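Local coordinates for GlcNAc Inducible Gene 2, GIG2 (Candida albicans, PDB 6AKZ), which binds iron(III) and is probably an oxygenase of the DUF1479 (Gig2-like) family in the cupin clan, at residues N129-T137 with A391-Y401; M432-P440 with R451-K459. One frame throughout, in Å; residues are numbered along the deposited sequence.

Interaction 1 of 2, residues N129-T137 with A391-Y401; sequences NVFWSKPQT and AFLKNISPADY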
loop_
_atom_site.group_PDB
_atom_site.type_symbol
_atom_site.label_atom_id
_atom_site.label_comp_id
_atom_site.label_asym_id
_atom_site.label_seq_id
_atom_site.Cartn_x
_atom_site.Cartn_y
_atom_site.Cartn_z
ATOM N N ASN A 129 1.711 -5.274 -18.646
ATOM C CA ASN A 129 2.950 -4.709 -18.116
ATOM C C ASN A 129 3.341 -3.501 -18.952
ATOM O O ASN A 129 4.362 -3.523 -19.655
ATOM C CB ASN A 129 4.059 -5.774 -18.082
ATOM C CG ASN A 129 3.814 -6.822 -17.003
ATOM O OD1 ASN A 129 2.723 -6.943 -16.493
ATOM N ND2 ASN A 129 4.837 -7.524 -16.617
ATOM N N VAL A 130 2.463 -2.507 -18.948
ATOM C CA VAL A 130 2.686 -1.238 -19.540
ATOM C C VAL A 130 2.827 -0.275 -18.338
ATOM O O VAL A 130 1.969 -0.213 -17.422
ATOM C CB VAL A 130 1.598 -0.839 -20.548
ATOM C CG1 VAL A 130 0.187 -0.729 -19.942
ATOM C CG2 VAL A 130 1.932 0.494 -21.168
ATOM N N PHE A 131 3.904 0.491 -18.346
ATOM C CA PHE A 131 4.216 1.406 -17.236
ATOM C C PHE A 131 4.223 2.896 -17.566
ATOM O O PHE A 131 3.764 3.705 -16.712
ATOM C CB PHE A 131 5.546 0.970 -16.648
ATOM C CG PHE A 131 5.526 -0.443 -16.139
ATOM C CD1 PHE A 131 4.971 -0.755 -14.914
ATOM C CD2 PHE A 131 5.973 -1.507 -16.957
ATOM C CE1 PHE A 131 4.985 -2.049 -14.432
ATOM C CE2 PHE A 131 5.959 -2.826 -16.501
ATOM C CZ PHE A 131 5.455 -3.102 -15.223
ATOM N N TRP A 132 4.741 3.293 -18.759
ATOM C CA TRP A 132 5.040 4.681 -19.089
ATOM C C TRP A 132 4.220 5.276 -20.259
ATOM O O TRP A 132 4.598 6.304 -20.856
ATOM C CB TRP A 132 6.587 4.885 -19.301
ATOM C CG TRP A 132 7.504 4.274 -18.245
ATOM C CD1 TRP A 132 8.443 3.294 -18.417
ATOM C CD2 TRP A 132 7.470 4.528 -16.829
ATOM N NE1 TRP A 132 9.028 2.933 -17.207
ATOM C CE2 TRP A 132 8.439 3.676 -16.215
ATOM C CE3 TRP A 132 6.750 5.414 -16.030
ATOM C CZ2 TRP A 132 8.693 3.693 -14.861
ATOM C CZ3 TRP A 132 7.001 5.395 -14.625
ATOM C CH2 TRP A 132 7.968 4.566 -14.081
ATOM N N SER A 133 3.110 4.623 -20.604
ATOM C CA SER A 133 2.307 5.086 -21.738
ATOM C C SER A 133 1.785 6.483 -21.522
ATOM O O SER A 133 1.667 6.962 -20.367
ATOM C CB SER A 133 1.113 4.100 -21.948
ATOM O OG SER A 133 0.153 4.194 -20.910
ATOM N N LYS A 134 1.417 7.169 -22.613
ATOM C CA LYS A 134 0.861 8.479 -22.491
ATOM C C LYS A 134 -0.375 8.559 -21.550
ATOM O O LYS A 134 -0.500 9.508 -20.754
ATOM C CB LYS A 134 0.500 9.039 -23.876
ATOM C CG LYS A 134 -0.080 10.469 -23.837
ATOM C CD LYS A 134 -0.795 10.752 -25.154
ATOM C CE LYS A 134 -0.645 12.196 -25.609
ATOM N NZ LYS A 134 -1.919 12.984 -25.559
ATOM N N PRO A 135 -1.325 7.583 -21.681
ATOM C CA PRO A 135 -2.460 7.734 -20.768
ATOM C C PRO A 135 -2.058 7.629 -19.284
ATOM O O PRO A 135 -2.676 8.318 -18.438
ATOM C CB PRO A 135 -3.434 6.620 -21.172
ATOM C CG PRO A 135 -2.851 5.991 -22.439
ATOM C CD PRO A 135 -1.532 6.541 -22.708
ATOM N N GLN A 136 -1.116 6.751 -18.975
ATOM C CA GLN A 136 -0.551 6.663 -17.650
ATOM C C GLN A 136 0.095 7.951 -17.132
ATOM O O GLN A 136 -0.223 8.451 -16.014
ATOM C CB GLN A 136 0.364 5.476 -17.502
ATOM C CG GLN A 136 -0.379 4.160 -17.475
ATOM C CD GLN A 136 0.561 3.039 -17.741
ATOM O OE1 GLN A 136 1.199 2.959 -18.827
ATOM N NE2 GLN A 136 0.638 2.106 -16.761
ATOM N N THR A 137 0.916 8.556 -17.962
ATOM C CA THR A 137 1.596 9.786 -17.614
ATOM C C THR A 137 0.591 10.891 -17.479
ATOM O O THR A 137 0.602 11.642 -16.471
ATOM C CB THR A 137 2.724 10.108 -18.634
ATOM O OG1 THR A 137 3.692 9.094 -18.538
ATOM C CG2 THR A 137 3.398 11.412 -18.332
ATOM N N ALA A 391 14.217 4.198 -15.787
ATOM C CA ALA A 391 13.293 3.412 -16.635
ATOM C C ALA A 391 12.551 4.234 -17.660
ATOM O O ALA A 391 12.346 3.778 -18.805
ATOM C CB ALA A 391 12.315 2.653 -15.772
ATOM N N PHE A 392 12.103 5.410 -17.262
ATOM C CA PHE A 392 11.376 6.276 -18.161
ATOM C C PHE A 392 12.294 6.802 -19.283
ATOM O O PHE A 392 11.855 6.961 -20.450
ATOM C CB PHE A 392 10.841 7.449 -17.409
ATOM C CG PHE A 392 9.895 8.318 -18.189
ATOM C CD1 PHE A 392 8.565 7.981 -18.272
ATOM C CD2 PHE A 392 10.345 9.455 -18.877
ATOM C CE1 PHE A 392 7.666 8.766 -18.956
ATOM C CE2 PHE A 392 9.460 10.252 -19.581
ATOM C CZ PHE A 392 8.125 9.932 -19.612
ATOM N N LEU A 393 13.509 7.189 -18.885
ATOM C CA LEU A 393 14.466 7.771 -19.850
ATOM C C LEU A 393 14.861 6.665 -20.867
ATOM O O LEU A 393 15.061 6.960 -22.045
ATOM C CB LEU A 393 15.694 8.352 -19.144
ATOM C CG LEU A 393 15.538 9.737 -18.519
ATOM C CD1 LEU A 393 16.797 10.102 -17.717
ATOM C CD2 LEU A 393 15.178 10.795 -19.566
ATOM N N LYS A 394 14.989 5.448 -20.417
ATOM C CA LYS A 394 15.334 4.297 -21.278
ATOM C C LYS A 394 14.125 3.585 -21.911
ATOM O O LYS A 394 14.319 2.668 -22.732
ATOM C CB LYS A 394 16.089 3.263 -20.471
ATOM C CG LYS A 394 17.469 3.742 -20.064
ATOM C CD LYS A 394 18.180 2.756 -19.157
ATOM C CE LYS A 394 19.006 1.795 -19.988
ATOM N NZ LYS A 394 19.351 0.530 -19.280
ATOM N N ASN A 395 12.897 3.988 -21.548
ATOM C CA ASN A 395 11.682 3.347 -22.060
ATOM C C ASN A 395 11.606 1.848 -21.838
ATOM O O ASN A 395 11.241 1.080 -22.731
ATOM C CB ASN A 395 11.574 3.653 -23.534
ATOM C CG ASN A 395 10.171 3.822 -24.002
ATOM O OD1 ASN A 395 9.184 3.764 -23.253
ATOM N ND2 ASN A 395 10.066 4.082 -25.272
ATOM N N ILE A 396 11.906 1.433 -20.621
ATOM C CA ILE A 396 11.904 0.022 -20.154
ATOM C C ILE A 396 11.037 -0.092 -18.861
ATOM O O ILE A 396 10.583 0.911 -18.329
ATOM C CB ILE A 396 13.310 -0.510 -19.902
ATOM C CG1 ILE A 396 14.050 0.356 -18.886
ATOM C CG2 ILE A 396 14.097 -0.571 -21.246
ATOM C CD1 ILE A 396 15.392 -0.229 -18.462
ATOM N N SER A 397 10.941 -1.293 -18.341
ATOM C CA SER A 397 10.111 -1.606 -17.177
ATOM C C SER A 397 10.847 -1.085 -15.972
ATOM O O SER A 397 12.057 -1.071 -15.989
ATOM C CB SER A 397 9.949 -3.131 -17.032
ATOM O OG SER A 397 8.972 -3.570 -17.932
ATOM N N PRO A 398 10.106 -0.692 -14.886
ATOM C CA PRO A 398 10.788 -0.420 -13.633
ATOM C C PRO A 398 11.310 -1.724 -13.090
ATOM O O PRO A 398 10.904 -2.832 -13.521
ATOM C CB PRO A 398 9.689 0.167 -12.731
ATOM C CG PRO A 398 8.393 -0.150 -13.356
ATOM C CD PRO A 398 8.656 -0.339 -14.837
ATOM N N ALA A 399 12.232 -1.602 -12.172
ATOM C CA ALA A 399 13.032 -2.712 -11.697
ATOM C C ALA A 399 12.297 -3.906 -11.215
ATOM O O ALA A 399 12.794 -5.023 -11.345
ATOM C CB ALA A 399 13.926 -2.225 -10.553
ATOM N N ASP A 400 11.167 -3.703 -10.532
ATOM C CA ASP A 400 10.426 -4.850 -9.995
ATOM C C ASP A 400 9.877 -5.728 -11.109
ATOM O O ASP A 400 9.643 -6.910 -10.866
ATOM C CB ASP A 400 9.244 -4.442 -9.091
ATOM C CG ASP A 400 9.686 -3.697 -7.824
ATOM O OD1 ASP A 400 10.851 -3.838 -7.440
ATOM O OD2 ASP A 400 8.875 -3.025 -7.137
ATOM N N TYR A 401 9.666 -5.185 -12.303
ATOM C CA TYR A 401 9.213 -5.998 -13.419
ATOM C C TYR A 401 10.359 -6.353 -14.369
ATOM O O TYR A 401 10.443 -7.465 -14.866
ATOM C CB TYR A 401 8.077 -5.283 -14.139
ATOM C CG TYR A 401 6.838 -5.384 -13.274
ATOM C CD1 TYR A 401 6.009 -6.530 -13.329
ATOM C CD2 TYR A 401 6.553 -4.407 -12.320
ATOM C CE1 TYR A 401 4.899 -6.646 -12.479
ATOM C CE2 TYR A 401 5.422 -4.510 -11.498
ATOM C CZ TYR A 401 4.635 -5.620 -11.566
ATOM O OH TYR A 401 3.550 -5.691 -10.745
HETATM O O HOH W 1 7.501 -5.823 -17.746
HETATM O O HOH W 2 8.028 -8.142 -16.211
#

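Interaction 2 of 2, residues M432-P440 with R451-K459; sequences MGLEEFEKP and RSIANQALK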
loop_
_atom_site.group_PDB
_atom_site.type_symbol
_atom_site.label_atom_id
_atom_site.label_comp_id
_atom_site.label_asym_id
_atom_site.label_seq_id
_atom_site.Cartn_x
_atom_site.Cartn_y
_atom_site.Cartn_z
ATOM N N MET A 432 9.009 12.283 -11.300
ATOM C CA MET A 432 9.553 11.297 -12.145
ATOM C C MET A 432 11.036 11.235 -12.023
ATOM O O MET A 432 11.643 10.481 -12.717
ATOM C CB MET A 432 9.238 11.674 -13.638
ATOM C CG MET A 432 7.791 11.592 -14.047
ATOM S SD MET A 432 7.170 9.882 -13.975
ATOM C CE MET A 432 8.177 8.963 -15.098
ATOM N N GLY A 433 11.646 12.051 -11.181
ATOM C CA GLY A 433 13.076 11.996 -10.984
ATOM C C GLY A 433 13.833 12.735 -12.087
ATOM O O GLY A 433 14.994 12.449 -12.292
ATOM N N LEU A 434 13.180 13.649 -12.806
ATOM C CA LEU A 434 13.763 14.247 -14.019
ATOM C C LEU A 434 14.208 15.677 -13.750
ATOM O O LEU A 434 14.731 16.317 -14.661
ATOM C CB LEU A 434 12.735 14.206 -15.157
ATOM C CG LEU A 434 12.311 12.791 -15.618
ATOM C CD1 LEU A 434 11.110 12.829 -16.568
ATOM C CD2 LEU A 434 13.457 12.035 -16.261
ATOM N N GLU A 435 13.966 16.202 -12.533
ATOM C CA GLU A 435 14.271 17.576 -12.231
ATOM C C GLU A 435 14.556 17.648 -10.744
ATOM O O GLU A 435 13.865 16.982 -9.960
ATOM C CB GLU A 435 13.048 18.413 -12.540
ATOM C CG GLU A 435 13.197 19.880 -12.203
ATOM C CD GLU A 435 14.284 20.529 -13.065
ATOM O OE1 GLU A 435 14.141 20.502 -14.312
ATOM O OE2 GLU A 435 15.300 20.975 -12.493
ATOM N N GLU A 436 15.532 18.480 -10.352
ATOM C CA GLU A 436 15.872 18.603 -8.953
ATOM C C GLU A 436 14.711 19.274 -8.219
ATOM O O GLU A 436 13.913 20.065 -8.781
ATOM C CB GLU A 436 17.150 19.462 -8.751
ATOM C CG GLU A 436 18.387 18.878 -9.411
ATOM C CD GLU A 436 18.637 19.370 -10.864
ATOM O OE1 GLU A 436 17.691 19.575 -11.722
ATOM O OE2 GLU A 436 19.832 19.560 -11.159
ATOM N N PHE A 437 14.620 18.956 -6.949
ATOM C CA PHE A 437 13.615 19.549 -6.027
ATOM C C PHE A 437 13.998 20.932 -5.593
ATOM O O PHE A 437 15.153 21.225 -5.398
ATOM C CB PHE A 437 13.423 18.633 -4.815
ATOM C CG PHE A 437 12.868 17.299 -5.182
ATOM C CD1 PHE A 437 11.504 17.180 -5.435
ATOM C CD2 PHE A 437 13.686 16.217 -5.323
ATOM C CE1 PHE A 437 10.992 15.976 -5.867
ATOM C CE2 PHE A 437 13.153 14.983 -5.699
ATOM C CZ PHE A 437 11.778 14.881 -5.955
ATOM N N GLU A 438 13.029 21.832 -5.591
ATOM C CA GLU A 438 13.195 23.151 -5.065
ATOM C C GLU A 438 13.198 23.068 -3.532
ATOM O O GLU A 438 12.464 22.279 -2.958
ATOM C CB GLU A 438 12.025 24.021 -5.572
ATOM C CG GLU A 438 12.259 25.519 -5.491
ATOM C CD GLU A 438 10.940 26.326 -5.500
ATOM O OE1 GLU A 438 10.009 25.926 -6.221
ATOM O OE2 GLU A 438 10.826 27.338 -4.745
ATOM N N LYS A 439 14.043 23.844 -2.862
ATOM C CA LYS A 439 13.997 23.950 -1.409
ATOM C C LYS A 439 13.946 25.406 -1.048
ATOM O O LYS A 439 15.006 26.010 -1.067
ATOM C CB LYS A 439 15.209 23.410 -0.759
ATOM C CG LYS A 439 15.375 22.002 -1.169
ATOM C CD LYS A 439 16.447 21.568 -0.269
ATOM C CE LYS A 439 17.223 20.469 -0.821
ATOM N NZ LYS A 439 17.139 20.185 -2.246
ATOM N N PRO A 440 12.748 25.939 -0.790
ATOM C CA PRO A 440 12.479 27.346 -0.521
ATOM C C PRO A 440 13.307 27.841 0.663
ATOM O O PRO A 440 13.629 27.037 1.569
ATOM C CB PRO A 440 10.991 27.337 -0.152
ATOM C CG PRO A 440 10.408 26.181 -0.828
ATOM C CD PRO A 440 11.494 25.153 -0.876
ATOM N N ARG A 451 14.884 16.447 0.469
ATOM C CA ARG A 451 14.982 17.038 -0.811
ATOM C C ARG A 451 16.434 17.172 -1.222
ATOM O O ARG A 451 16.778 16.866 -2.343
ATOM C CB ARG A 451 14.251 18.363 -0.884
ATOM C CG ARG A 451 12.771 18.255 -0.895
ATOM C CD ARG A 451 12.088 19.590 -1.059
ATOM N NE ARG A 451 10.643 19.440 -0.863
ATOM C CZ ARG A 451 9.711 20.298 -1.210
ATOM N NH1 ARG A 451 10.011 21.479 -1.763
ATOM N NH2 ARG A 451 8.423 19.973 -0.961
ATOM N N SER A 452 17.288 17.612 -0.317
ATOM C CA SER A 452 18.698 17.699 -0.621
ATOM C C SER A 452 19.313 16.347 -0.954
ATOM O O SER A 452 20.110 16.222 -1.922
ATOM C CB SER A 452 19.464 18.378 0.516
ATOM O OG SER A 452 20.878 18.348 0.214
ATOM N N ILE A 453 18.982 15.344 -0.153
ATOM C CA ILE A 453 19.532 13.996 -0.358
ATOM C C ILE A 453 19.085 13.461 -1.745
ATOM O O ILE A 453 19.917 12.919 -2.522
ATOM C CB ILE A 453 19.096 13.106 0.765
ATOM C CG1 ILE A 453 19.820 13.524 2.064
ATOM C CG2 ILE A 453 19.323 11.616 0.418
ATOM C CD1 ILE A 453 19.164 12.973 3.328
ATOM N N ALA A 454 17.816 13.674 -2.101
ATOM C CA ALA A 454 17.382 13.300 -3.448
ATOM C C ALA A 454 18.151 13.999 -4.568
ATOM O O ALA A 454 18.602 13.356 -5.527
ATOM C CB ALA A 454 15.897 13.536 -3.654
ATOM N N ASN A 455 18.303 15.287 -4.432
ATOM C CA ASN A 455 19.086 16.046 -5.369
ATOM C C ASN A 455 20.515 15.560 -5.504
ATOM O O ASN A 455 21.009 15.459 -6.653
ATOM C CB ASN A 455 19.034 17.498 -4.987
ATOM C CG ASN A 455 17.684 18.140 -5.267
ATOM O OD1 ASN A 455 16.757 17.571 -5.884
ATOM N ND2 ASN A 455 17.571 19.345 -4.838
ATOM N N GLN A 456 21.160 15.222 -4.402
ATOM C CA GLN A 456 22.467 14.610 -4.430
ATOM C C GLN A 456 22.510 13.263 -5.177
ATOM O O GLN A 456 23.440 12.992 -5.940
ATOM C CB GLN A 456 23.005 14.402 -3.037
ATOM C CG GLN A 456 23.255 15.639 -2.158
ATOM C CD GLN A 456 23.431 15.247 -0.701
ATOM O OE1 GLN A 456 24.170 14.339 -0.395
ATOM N NE2 GLN A 456 22.687 15.879 0.220
ATOM N N ALA A 457 21.543 12.390 -4.889
ATOM C CA ALA A 457 21.376 11.195 -5.635
ATOM C C ALA A 457 21.089 11.423 -7.104
ATOM O O ALA A 457 21.678 10.742 -7.932
ATOM C CB ALA A 457 20.339 10.296 -4.994
ATOM N N LEU A 458 20.275 12.414 -7.467
ATOM C CA LEU A 458 20.082 12.645 -8.877
ATOM C C LEU A 458 21.392 13.098 -9.519
ATOM O O LEU A 458 21.668 12.691 -10.666
ATOM C CB LEU A 458 19.015 13.646 -9.110
ATOM C CG LEU A 458 17.602 13.288 -8.626
ATOM C CD1 LEU A 458 16.693 14.500 -8.817
ATOM C CD2 LEU A 458 17.064 12.118 -9.437
ATOM N N LYS A 459 22.203 13.884 -8.806
ATOM C CA LYS A 459 23.519 14.334 -9.364
ATOM C C LYS A 459 24.507 13.221 -9.533
ATOM O O LYS A 459 25.162 13.141 -10.592
ATOM C CB LYS A 459 24.184 15.398 -8.504
ATOM C CG LYS A 459 23.826 16.805 -8.880
ATOM C CD LYS A 459 24.310 17.787 -7.794
ATOM C CE LYS A 459 23.362 18.977 -7.598
ATOM N NZ LYS A 459 23.488 19.877 -8.768
#

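Interaction 1 of 2, residues N129-T137 with A391-Y401
The Schellman motif that ends helix 382-394 turns a backbone carbonyl toward W132, in the loop between strand 127-128 and helix 134-140. NE1 of W132 donates to I396 O at 2.8 Å; the acceptor lies in the indole plane and the donor nearly along the C=O axis, although the N-H is bent to 132°. In that motif N395, with positive phi, is the C-prime residue, and I396 N returns to A391 O, which brings the I396 carbonyl round to the indole. Over one indole face sits the CA of F392, whose ring, placed by a CG anti to the backbone N (chi1 -171°), presents its edge in an offset edge-to-face pair with planes at 80°. F131 CB lies over the opposite indole face, toward its rim. P398, the N-cap residue of helix 399-402, lays its CD over one face of the F131 ring, 3.6 Å from the centroid. F131 CZ in turn comes over the Y401 ring, 3.3 Å from Y401 CG. Polar atoms line the margin: one water donates to S397 OG, which also bonds E413, and another to Y401 O, while N129 ND2 gives each a weak bond and N129 OD1 is held by R177.

Interaction 2 of 2, residues M432-P440 with R451-K459
N455, on helix 445-460, pairs with the backbone of F437 through its carboxamide, a worked case of one side-chain amide meeting the N-H and C=O of a single residue much as a neighbouring strand would. Its CG lies beside the backbone N and anti to the carbonyl carbon (chi1 -72°), which swings the amide from the helix to the 432-440 loop. At the tip, OD1 accepts from F437 N at 2.8 Å, in the carbonyl plane and on a lone pair, while ND2 returns a nearly straight bond to F437 O at 3.1 Å.

R451 can be followed outward from the same helix. Its CB meets K439 CG at 3.8 Å; CG packs against F437 CB; CD passes E438 O at 3.3 Å. The chain is extended from CG to NE, carrying the guanidinium past the loop, where NH1 donates to E438 O at 2.8 Å near the guanidinium plane. NE forms a salt bridge with D167, so the head joins the loop to a third part of the fold.

Alongside these bonds F437 CE2 rests on A454 CB at 3.7 Å, and L458 CD2 approaches G433 O. G433 closes helix 426-431 as a Schellman glycine, and its carbonyl also accepts from R389. The three hydrogen bonds across the contact, two from the N455 amide and one from the R451 guanidinium, all end on main-chain groups; the polar chemistry is thus directed at the N-H and C=O groups of the loop, and F437 adds apolar packing against the helix.

How the interactions relate
Interaction 1 closes before interaction 2 opens, so the two come in series along the chain, with centres about 21 Å apart. Helix 382-394 lies between them: its C-terminal end takes part in interaction 1, while I382 and L385 nearer its start touch A454 of interaction 2. Direct packing joins the contacts as well, M432 CE reaching F392 CD1 at 3.3 Å and L434 meeting L393. Helix 445-460, the penultimate helix of the chain, and its preceding loop thus pack onto the helix that also meets the loop after edge strand 127-128 of the seven-stranded sheet. Only the Y401 end of interaction 1 comes near the iron, its side chain about 10 Å from the metal; both contacts are structural packing around helix 382-394.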